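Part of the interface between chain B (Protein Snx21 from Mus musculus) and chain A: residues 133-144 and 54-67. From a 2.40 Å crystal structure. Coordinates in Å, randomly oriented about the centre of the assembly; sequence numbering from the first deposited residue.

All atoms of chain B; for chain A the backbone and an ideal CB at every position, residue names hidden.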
ATOM      1  N   SER B 133     -15.163 -11.342   1.686  1.00 30.62           N
ATOM      2  CA  SER B 133     -16.009 -10.188   1.953  1.00 28.05           C
ATOM      3  C   SER B 133     -15.134  -9.077   2.497  1.00 24.81           C
ATOM      4  O   SER B 133     -13.996  -9.325   2.921  1.00 28.62           O
ATOM      5  CB  SER B 133     -17.102 -10.537   2.961  1.00 30.14           C
ATOM      6  OG  SER B 133     -16.548 -10.685   4.258  1.00 33.93           O
ATOM      7  N   LEU B 134     -15.654  -7.856   2.479  1.00 27.15           N
ATOM      8  CA  LEU B 134     -14.913  -6.709   3.003  1.00 21.22           C
ATOM      9  C   LEU B 134     -14.528  -6.925   4.474  1.00 21.28           C
ATOM     10  O   LEU B 134     -13.382  -6.691   4.852  1.00 32.59           O
ATOM     11  CB  LEU B 134     -15.697  -5.411   2.800  1.00 17.14           C
ATOM     12  CG  LEU B 134     -15.766  -4.938   1.346  1.00 21.61           C
ATOM     13  CD1 LEU B 134     -16.662  -3.726   1.200  1.00 19.54           C
ATOM     14  CD2 LEU B 134     -14.369  -4.629   0.817  1.00 19.86           C
ATOM     15  N   LYS B 135     -15.479  -7.410   5.273  1.00 26.69           N
ATOM     16  CA  LYS B 135     -15.254  -7.738   6.682  1.00 27.06           C
ATOM     17  C   LYS B 135     -14.100  -8.717   6.947  1.00 29.42           C
ATOM     18  O   LYS B 135     -13.328  -8.521   7.886  1.00 30.56           O
ATOM     19  CB  LYS B 135     -16.539  -8.287   7.311  1.00 36.91           C
ATOM     20  CG  LYS B 135     -17.314  -7.266   8.100  1.00 36.31           C
ATOM     21  CD  LYS B 135     -18.354  -7.891   9.034  1.00 36.74           C
ATOM     22  CE  LYS B 135     -19.605  -8.327   8.281  1.00 42.41           C
ATOM     23  NZ  LYS B 135     -20.746  -8.677   9.189  1.00 44.30           N
ATOM     24  N   GLU B 136     -13.993  -9.769   6.140  1.00 38.49           N
ATOM     25  CA  GLU B 136     -12.863 -10.703   6.244  1.00 42.18           C
ATOM     26  C   GLU B 136     -11.521  -9.978   6.204  1.00 37.10           C
ATOM     27  O   GLU B 136     -10.710 -10.099   7.110  1.00 43.35           O
ATOM     28  CB  GLU B 136     -12.906 -11.746   5.119  1.00 48.06           C
ATOM     29  CG  GLU B 136     -14.143 -12.630   5.118  1.00 62.27           C
ATOM     30  CD  GLU B 136     -14.130 -13.654   3.992  1.00 74.27           C
ATOM     31  OE1 GLU B 136     -13.025 -14.094   3.606  1.00 82.55           O
ATOM     32  OE2 GLU B 136     -15.222 -14.012   3.494  1.00 69.22           O
ATOM     33  N   LEU B 137     -11.293  -9.223   5.139  1.00 37.13           N
ATOM     34  CA  LEU B 137     -10.044  -8.493   4.981  1.00 38.63           C
ATOM     35  C   LEU B 137      -9.863  -7.431   6.065  1.00 42.68           C
ATOM     36  O   LEU B 137      -8.737  -7.142   6.467  1.00 43.97           O
ATOM     37  CB  LEU B 137      -9.952  -7.879   3.581  1.00 40.78           C
ATOM     38  CG  LEU B 137      -9.420  -8.806   2.479  1.00 43.85           C
ATOM     39  CD1 LEU B 137     -10.373  -9.954   2.199  1.00 50.52           C
ATOM     40  CD2 LEU B 137      -9.159  -8.035   1.211  1.00 45.26           C
ATOM     41  N   LEU B 138     -10.969  -6.852   6.531  1.00 35.62           N
ATOM     42  CA  LEU B 138     -10.921  -5.907   7.637  1.00 42.49           C
ATOM     43  C   LEU B 138     -10.326  -6.539   8.902  1.00 54.28           C
ATOM     44  O   LEU B 138      -9.444  -5.964   9.550  1.00 56.72           O
ATOM     45  CB  LEU B 138     -12.320  -5.373   7.940  1.00 46.98           C
ATOM     46  CG  LEU B 138     -12.629  -3.965   7.447  1.00 48.75           C
ATOM     47  CD1 LEU B 138     -13.739  -3.351   8.285  1.00 47.04           C
ATOM     48  CD2 LEU B 138     -11.375  -3.100   7.468  1.00 51.32           C
ATOM     49  N   ILE B 139     -10.838  -7.722   9.235  1.00 56.56           N
ATOM     50  CA  ILE B 139     -10.382  -8.539  10.364  1.00 61.83           C
ATOM     51  C   ILE B 139      -8.913  -8.971  10.231  1.00 62.53           C
ATOM     52  O   ILE B 139      -8.105  -8.763  11.139  1.00 63.42           O
ATOM     53  CB  ILE B 139     -11.270  -9.810  10.488  1.00 70.53           C
ATOM     54  CG1 ILE B 139     -12.703  -9.434  10.888  1.00 74.74           C
ATOM     55  CG2 ILE B 139     -10.662 -10.835  11.447  1.00 69.38           C
ATOM     56  CD1 ILE B 139     -13.715 -10.566  10.720  1.00 75.87           C
ATOM     57  N   LYS B 140      -8.575  -9.562   9.086  1.00 56.12           N
ATOM     58  CA  LYS B 140      -7.273 -10.186   8.890  1.00 58.45           C
ATOM     59  C   LYS B 140      -6.112  -9.198   8.772  1.00 58.32           C
ATOM     60  O   LYS B 140      -4.957  -9.567   8.975  1.00 64.82           O
ATOM     61  CB  LYS B 140      -7.311 -11.148   7.695  1.00 63.04           C
ATOM     62  CG  LYS B 140      -8.272 -12.317   7.913  1.00 69.87           C
ATOM     63  CD  LYS B 140      -8.307 -13.272   6.735  1.00 83.83           C
ATOM     64  CE  LYS B 140      -8.594 -12.534   5.438  1.00 92.61           C
ATOM     65  NZ  LYS B 140      -9.253 -13.422   4.437  1.00 96.13           N
ATOM     66  N   GLU B 141      -6.406  -7.941   8.474  1.00 52.68           N
ATOM     67  CA  GLU B 141      -5.342  -6.954   8.338  1.00 51.63           C
ATOM     68  C   GLU B 141      -4.701  -6.556   9.663  1.00 58.48           C
ATOM     69  O   GLU B 141      -5.378  -6.382  10.672  1.00 64.13           O
ATOM     70  CB  GLU B 141      -5.832  -5.738   7.568  1.00 61.64           C
ATOM     71  CG  GLU B 141      -5.660  -5.891   6.069  1.00 80.70           C
ATOM     72  CD  GLU B 141      -4.387  -5.230   5.572  1.00 96.62           C
ATOM     73  OE1 GLU B 141      -3.984  -4.201   6.165  1.00 95.85           O
ATOM     74  OE2 GLU B 141      -3.796  -5.735   4.588  1.00103.23           O
ATOM     75  N   VAL B 142      -3.380  -6.425   9.648  1.00 62.90           N
ATOM     76  CA  VAL B 142      -2.624  -6.103  10.848  1.00 63.30           C
ATOM     77  C   VAL B 142      -2.096  -4.686  10.772  1.00 68.53           C
ATOM     78  O   VAL B 142      -1.449  -4.320   9.796  1.00 64.54           O
ATOM     79  CB  VAL B 142      -1.420  -7.044  11.016  1.00 71.77           C
ATOM     80  CG1 VAL B 142      -1.400  -7.630  12.419  1.00 79.75           C
ATOM     81  CG2 VAL B 142      -1.452  -8.146   9.967  1.00 70.13           C
ATOM     82  N   LEU B 143      -2.356  -3.898  11.810  1.00 83.62           N
ATOM     83  CA  LEU B 143      -1.909  -2.507  11.842  1.00 92.15           C
ATOM     84  C   LEU B 143      -0.799  -2.272  12.877  1.00 97.59           C
ATOM     85  O   LEU B 143      -0.336  -1.146  13.054  1.00102.51           O
ATOM     86  CB  LEU B 143      -3.096  -1.571  12.094  1.00 98.15           C
ATOM     87  CG  LEU B 143      -4.315  -1.785  11.183  1.00 99.59           C
ATOM     88  CD1 LEU B 143      -5.546  -1.061  11.721  1.00 97.02           C
ATOM     89  CD2 LEU B 143      -4.025  -1.345   9.755  1.00 99.45           C
ATOM     90  N   ASP B 144      -0.375  -3.335  13.555  1.00 98.17           N
ATOM     91  CA  ASP B 144       0.788  -3.261  14.428  1.00101.62           C
ATOM     92  C   ASP B 144       1.968  -3.963  13.781  1.00103.09           C
ATOM     93  O   ASP B 144       2.188  -3.839  12.581  1.00103.57           O
ATOM     94  CB  ASP B 144       0.486  -3.894  15.781  1.00109.80           C
ATOM     95  CG  ASP B 144      -0.978  -4.238  15.943  1.00121.10           C
ATOM     96  OD1 ASP B 144      -1.584  -4.724  14.962  1.00122.08           O
ATOM     97  OD2 ASP B 144      -1.525  -4.015  17.043  1.00126.83           O
TER
ATOM     98  N   UNK A  54      -7.773   2.314   0.861  1.00 26.24           N
ATOM     99  CA  UNK A  54      -8.624   1.167   0.619  1.00 22.09           C
ATOM    100  C   UNK A  54      -9.129   0.512   1.902  1.00 22.12           C
ATOM    101  O   UNK A  54     -10.294   0.118   1.977  1.00 27.37           O
ATOM    102  CB  UNK A  54      -7.866   0.137  -0.220  1.00 22.09           C
ATOM    103  N   UNK A  55      -8.260   0.401   2.906  1.00 25.70           N
ATOM    104  CA  UNK A  55      -8.667  -0.138   4.202  1.00 25.14           C
ATOM    105  C   UNK A  55      -9.722   0.759   4.862  1.00 23.42           C
ATOM    106  O   UNK A  55     -10.692   0.281   5.454  1.00 23.79           O
ATOM    107  CB  UNK A  55      -7.451  -0.288   5.119  1.00 25.14           C
ATOM    108  N   UNK A  56      -9.510   2.066   4.757  1.00 24.18           N
ATOM    109  CA  UNK A  56     -10.451   3.042   5.256  1.00 25.79           C
ATOM    110  C   UNK A  56     -11.820   2.918   4.593  1.00 23.21           C
ATOM    111  O   UNK A  56     -12.844   2.886   5.268  1.00 21.70           O
ATOM    112  CB  UNK A  56      -9.894   4.452   5.047  1.00 25.79           C
ATOM    113  N   UNK A  57     -11.829   2.862   3.268  1.00 24.05           N
ATOM    114  CA  UNK A  57     -13.067   2.700   2.510  1.00 23.98           C
ATOM    115  C   UNK A  57     -13.745   1.361   2.806  1.00 27.74           C
ATOM    116  O   UNK A  57     -14.978   1.252   2.836  1.00 25.71           O
ATOM    117  CB  UNK A  57     -12.783   2.819   1.011  1.00 23.98           C
ATOM    118  N   UNK A  58     -12.944   0.335   3.031  1.00 15.78           N
ATOM    119  CA  UNK A  58     -13.541  -0.933   3.424  1.00 26.49           C
ATOM    120  C   UNK A  58     -14.242  -0.776   4.793  1.00 21.22           C
ATOM    121  O   UNK A  58     -15.321  -1.324   5.005  1.00 25.18           O
ATOM    122  CB  UNK A  58     -12.476  -2.030   3.478  1.00 26.49           C
ATOM    123  N   UNK A  59     -13.634  -0.008   5.697  1.00 29.54           N
ATOM    124  CA  UNK A  59     -14.201   0.232   7.011  1.00 22.33           C
ATOM    125  C   UNK A  59     -15.528   0.947   6.892  1.00 23.80           C
ATOM    126  O   UNK A  59     -16.543   0.519   7.465  1.00 18.45           O
ATOM    127  CB  UNK A  59     -13.235   1.042   7.878  1.00 22.33           C
ATOM    128  N   UNK A  60     -15.517   2.035   6.126  1.00 22.48           N
ATOM    129  CA  UNK A  60     -16.729   2.795   5.831  1.00 21.02           C
ATOM    130  C   UNK A  60     -17.835   1.942   5.183  1.00 21.12           C
ATOM    131  O   UNK A  60     -18.982   1.969   5.622  1.00 26.64           O
ATOM    132  CB  UNK A  60     -16.382   3.968   4.912  1.00 21.02           C
ATOM    133  N   UNK A  61     -17.483   1.182   4.152  1.00 16.08           N
ATOM    134  CA  UNK A  61     -18.471   0.392   3.424  1.00 17.40           C
ATOM    135  C   UNK A  61     -19.157  -0.637   4.329  1.00 16.24           C
ATOM    136  O   UNK A  61     -20.373  -0.787   4.295  1.00 22.11           O
ATOM    137  CB  UNK A  61     -17.806  -0.315   2.241  1.00 17.40           C
ATOM    138  N   UNK A  62     -18.366  -1.318   5.151  1.00 18.73           N
ATOM    139  CA  UNK A  62     -18.880  -2.281   6.120  1.00 16.97           C
ATOM    140  C   UNK A  62     -19.806  -1.659   7.149  1.00 19.48           C
ATOM    141  O   UNK A  62     -20.909  -2.173   7.406  1.00 25.81           O
ATOM    142  CB  UNK A  62     -17.715  -2.966   6.837  1.00 16.97           C
ATOM    143  N   UNK A  63     -19.364  -0.537   7.714  1.00 21.98           N
ATOM    144  CA  UNK A  63     -20.130   0.133   8.742  1.00 20.96           C
ATOM    145  C   UNK A  63     -21.413   0.707   8.154  1.00 18.63           C
ATOM    146  O   UNK A  63     -22.483   0.557   8.739  1.00 28.27           O
ATOM    147  CB  UNK A  63     -19.297   1.235   9.400  1.00 20.96           C
ATOM    148  N   UNK A  64     -21.319   1.353   6.999  1.00 18.76           N
ATOM    149  CA  UNK A  64     -22.532   1.828   6.350  1.00 20.16           C
ATOM    150  C   UNK A  64     -23.513   0.679   6.073  1.00 24.22           C
ATOM    151  O   UNK A  64     -24.695   0.816   6.346  1.00 19.38           O
ATOM    152  CB  UNK A  64     -22.179   2.545   5.045  1.00 20.16           C
ATOM    153  N   UNK A  65     -23.031  -0.462   5.584  1.00 24.79           N
ATOM    154  CA  UNK A  65     -23.937  -1.584   5.312  1.00 22.43           C
ATOM    155  C   UNK A  65     -24.622  -2.118   6.551  1.00 22.00           C
ATOM    156  O   UNK A  65     -25.795  -2.474   6.513  1.00 25.60           O
ATOM    157  CB  UNK A  65     -23.168  -2.722   4.638  1.00 22.43           C
ATOM    158  N   UNK A  66     -23.866  -2.196   7.642  1.00 23.90           N
ATOM    159  CA  UNK A  66     -24.404  -2.656   8.914  1.00 20.94           C
ATOM    160  C   UNK A  66     -25.438  -1.704   9.518  1.00 25.13           C
ATOM    161  O   UNK A  66     -26.228  -2.126  10.386  1.00 29.99           O
ATOM    162  CB  UNK A  66     -23.258  -2.859   9.907  1.00 20.94           C
ATOM    163  N   UNK A  67     -25.492  -0.464   9.017  1.00 29.20           N
ATOM    164  CA  UNK A  67     -26.213   0.617   9.710  1.00 30.95           C
ATOM    165  C   UNK A  67     -27.578   1.226   9.234  1.00 53.69           C
ATOM    166  O   UNK A  67     -28.040   2.184   9.863  1.00 75.55           O
ATOM    167  CB  UNK A  67     -25.227   1.786   9.763  1.00 30.95           C
TER

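The chain A segment lies mostly in a helix that begins earlier in the chain. It crosses helix 134-140 of chain B at 127° between their N-to-C directions, with axes 9.5 Å apart at closest approach. Chain B presents mainly leucines, with Lys B135 near the start of its helix, facing the later chain A positions.

Position 54 has nothing of this chain B stretch within 5.5 Å of its ideal CB. Many helix-compatible residues would fit; it is Leu A54.

At position 55 the CA-to-CB bond points toward chain B, but the ideal CB is still 5.4 Å from Leu B138 CD2. The gap leaves room for a long side chain, and Leu B138 and Leu B143 offer apolar surface. Leucine, methionine or isoleucine would suit. The residue is Leu A55. Its CD1 lies 3.9 Å from Leu B138 CD2 and 3.9 Å from Glu B141 CB, while its CD2 lies 3.8 Å from Leu B143 CD2. It thus reaches both the helix and the segment after it.

Positions 56 and 57 find no partner here: the bond points away at 56 and sideways at 57. Many residues would fit. They are Thr A56 and Leu A57.

Position 58 points toward chain B where the backbones come close: its CA is 6.0 Å from the CA of Leu B134. The ideal CB already lies 4.2 Å from Leu B134 CD2 and 4.3 Å from Leu B138 CD2. A small apolar side chain suits this spacing. Ala A58 supplies it, its CB packing 4.1 Å from Leu B134 CD2.

At position 59 the bond points away, yet the backbone is in contact. An ideal CB would be 4.4 Å from Leu B138 CD1 and crowded by Thr A56 O, at 3.2 Å. The angles are ordinary helical ones, so alanine remains conceivable beside glycine. The residue is Gly A59, whose CA meets Leu B138 CD1 at 3.8 Å. Leu B138 is a knob in the hole formed by Leu A55, Ala A58, Gly A59 and position 62.

Position 60 points away, so many residues would fit; it is Leu A60.

Position 61 points toward chain B, and its ideal CB is only 3.7 Å from Leu B134 CD1. Alanine or serine would suit. Ala A61 CB lies 3.8 Å from Leu B134 CD1.

Position 62 faces Leu B134, Lys B135 and Leu B138. Its ideal CB is 4.2 Å from Leu B138 CD1, so a compact apolar side chain fits well. Val A62 has chi1 in t. Its CG2 lies 3.6 Å from Leu B134 CB, and its CG1 packs 3.5 Å from Lys B135 CG.

At 63 the bond points sideways and 64 is out of reach; many residues would fit. They are Cys A63 and His A64.

Position 65 points toward chain B, with none of this stretch within 5.5 Å of its ideal CB. A long polar side chain is possible; Gln A65 NE2 makes a weak hydrogen bond to Ala A61 O, 3.5 Å.

Position 66 points toward chain B. Its ideal CB is 6.4 Å from Lys B135 NZ, so glutamate or glutamine suits; aspartate would fall short. Glu A66 OE2 accepts from Lys B135 NZ at 2.7 Å, a salt bridge.

Position 67 is out of reach and open to many residues; it is Leu A67.

Chain A 54-67: LLTLAGLAVCHQEL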
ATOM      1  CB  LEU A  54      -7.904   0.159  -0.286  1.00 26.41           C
ATOM      2  CG  LEU A  54      -7.749   0.661  -1.726  1.00 25.66           C
ATOM      3  CD1 LEU A  54      -6.941  -0.335  -2.542  1.00 27.56           C
ATOM      4  CD2 LEU A  54      -9.116   0.864  -2.358  1.00 26.52           C
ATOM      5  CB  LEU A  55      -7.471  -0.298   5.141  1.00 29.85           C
ATOM      6  CG  LEU A  55      -7.849  -1.007   6.444  1.00 25.82           C
ATOM      7  CD1 LEU A  55      -7.678  -2.504   6.271  1.00 28.02           C
ATOM      8  CD2 LEU A  55      -7.029  -0.509   7.602  1.00 28.75           C
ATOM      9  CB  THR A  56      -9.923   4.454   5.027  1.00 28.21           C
ATOM     10  OG1 THR A  56      -8.593   4.547   5.543  1.00 27.91           O
ATOM     11  CG2 THR A  56     -10.821   5.466   5.698  1.00 19.78           C
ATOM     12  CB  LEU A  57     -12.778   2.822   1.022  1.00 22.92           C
ATOM     13  CG  LEU A  57     -12.426   4.225   0.549  1.00 18.51           C
ATOM     14  CD1 LEU A  57     -11.836   4.176  -0.850  1.00 21.30           C
ATOM     15  CD2 LEU A  57     -13.651   5.098   0.582  1.00 17.63           C
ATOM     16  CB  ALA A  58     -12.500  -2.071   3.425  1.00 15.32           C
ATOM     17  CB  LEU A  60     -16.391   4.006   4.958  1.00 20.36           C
ATOM     18  CG  LEU A  60     -15.531   5.100   5.605  1.00 22.99           C
ATOM     19  CD1 LEU A  60     -15.204   6.190   4.600  1.00 24.21           C
ATOM     20  CD2 LEU A  60     -16.246   5.692   6.830  1.00 22.06           C
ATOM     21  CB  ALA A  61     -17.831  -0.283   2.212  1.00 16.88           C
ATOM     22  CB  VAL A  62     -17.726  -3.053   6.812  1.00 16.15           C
ATOM     23  CG1 VAL A  62     -18.237  -3.854   7.988  1.00 19.33           C
ATOM     24  CG2 VAL A  62     -17.075  -3.979   5.810  1.00 15.63           C
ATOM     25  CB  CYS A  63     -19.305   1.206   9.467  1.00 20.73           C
ATOM     26  SG  CYS A  63     -18.003   0.552  10.524  1.00 25.27           S
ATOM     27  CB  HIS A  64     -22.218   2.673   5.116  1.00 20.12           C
ATOM     28  CG  HIS A  64     -21.787   4.069   5.454  1.00 29.51           C
ATOM     29  ND1 HIS A  64     -20.734   4.697   4.819  1.00 30.25           N
ATOM     30  CD2 HIS A  64     -22.260   4.951   6.365  1.00 33.52           C
ATOM     31  CE1 HIS A  64     -20.586   5.917   5.322  1.00 26.58           C
ATOM     32  NE2 HIS A  64     -21.496   6.091   6.265  1.00 26.77           N
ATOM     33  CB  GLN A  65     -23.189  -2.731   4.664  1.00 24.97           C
ATOM     34  CG  GLN A  65     -23.023  -2.585   3.186  1.00 35.81           C
ATOM     35  CD  GLN A  65     -22.298  -3.757   2.594  1.00 35.46           C
ATOM     36  OE1 GLN A  65     -22.896  -4.802   2.330  1.00 38.98           O
ATOM     37  NE2 GLN A  65     -20.998  -3.604   2.402  1.00 30.38           N
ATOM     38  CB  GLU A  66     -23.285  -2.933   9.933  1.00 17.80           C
ATOM     39  CG  GLU A  66     -22.276  -4.011   9.477  1.00 19.88           C
ATOM     40  CD  GLU A  66     -22.839  -5.443   9.437  1.00 25.55           C
ATOM     41  OE1 GLU A  66     -24.016  -5.659   9.784  1.00 28.66           O
ATOM     42  OE2 GLU A  66     -22.090  -6.370   9.057  1.00 40.35           O
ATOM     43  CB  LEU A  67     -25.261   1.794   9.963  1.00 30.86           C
ATOM     44  CG  LEU A  67     -24.269   1.601  11.109  1.00 32.07           C
ATOM     45  CD1 LEU A  67     -23.338   2.810  11.149  1.00 24.63           C
ATOM     46  CD2 LEU A  67     -24.983   1.392  12.444  1.00 25.10           C
TER
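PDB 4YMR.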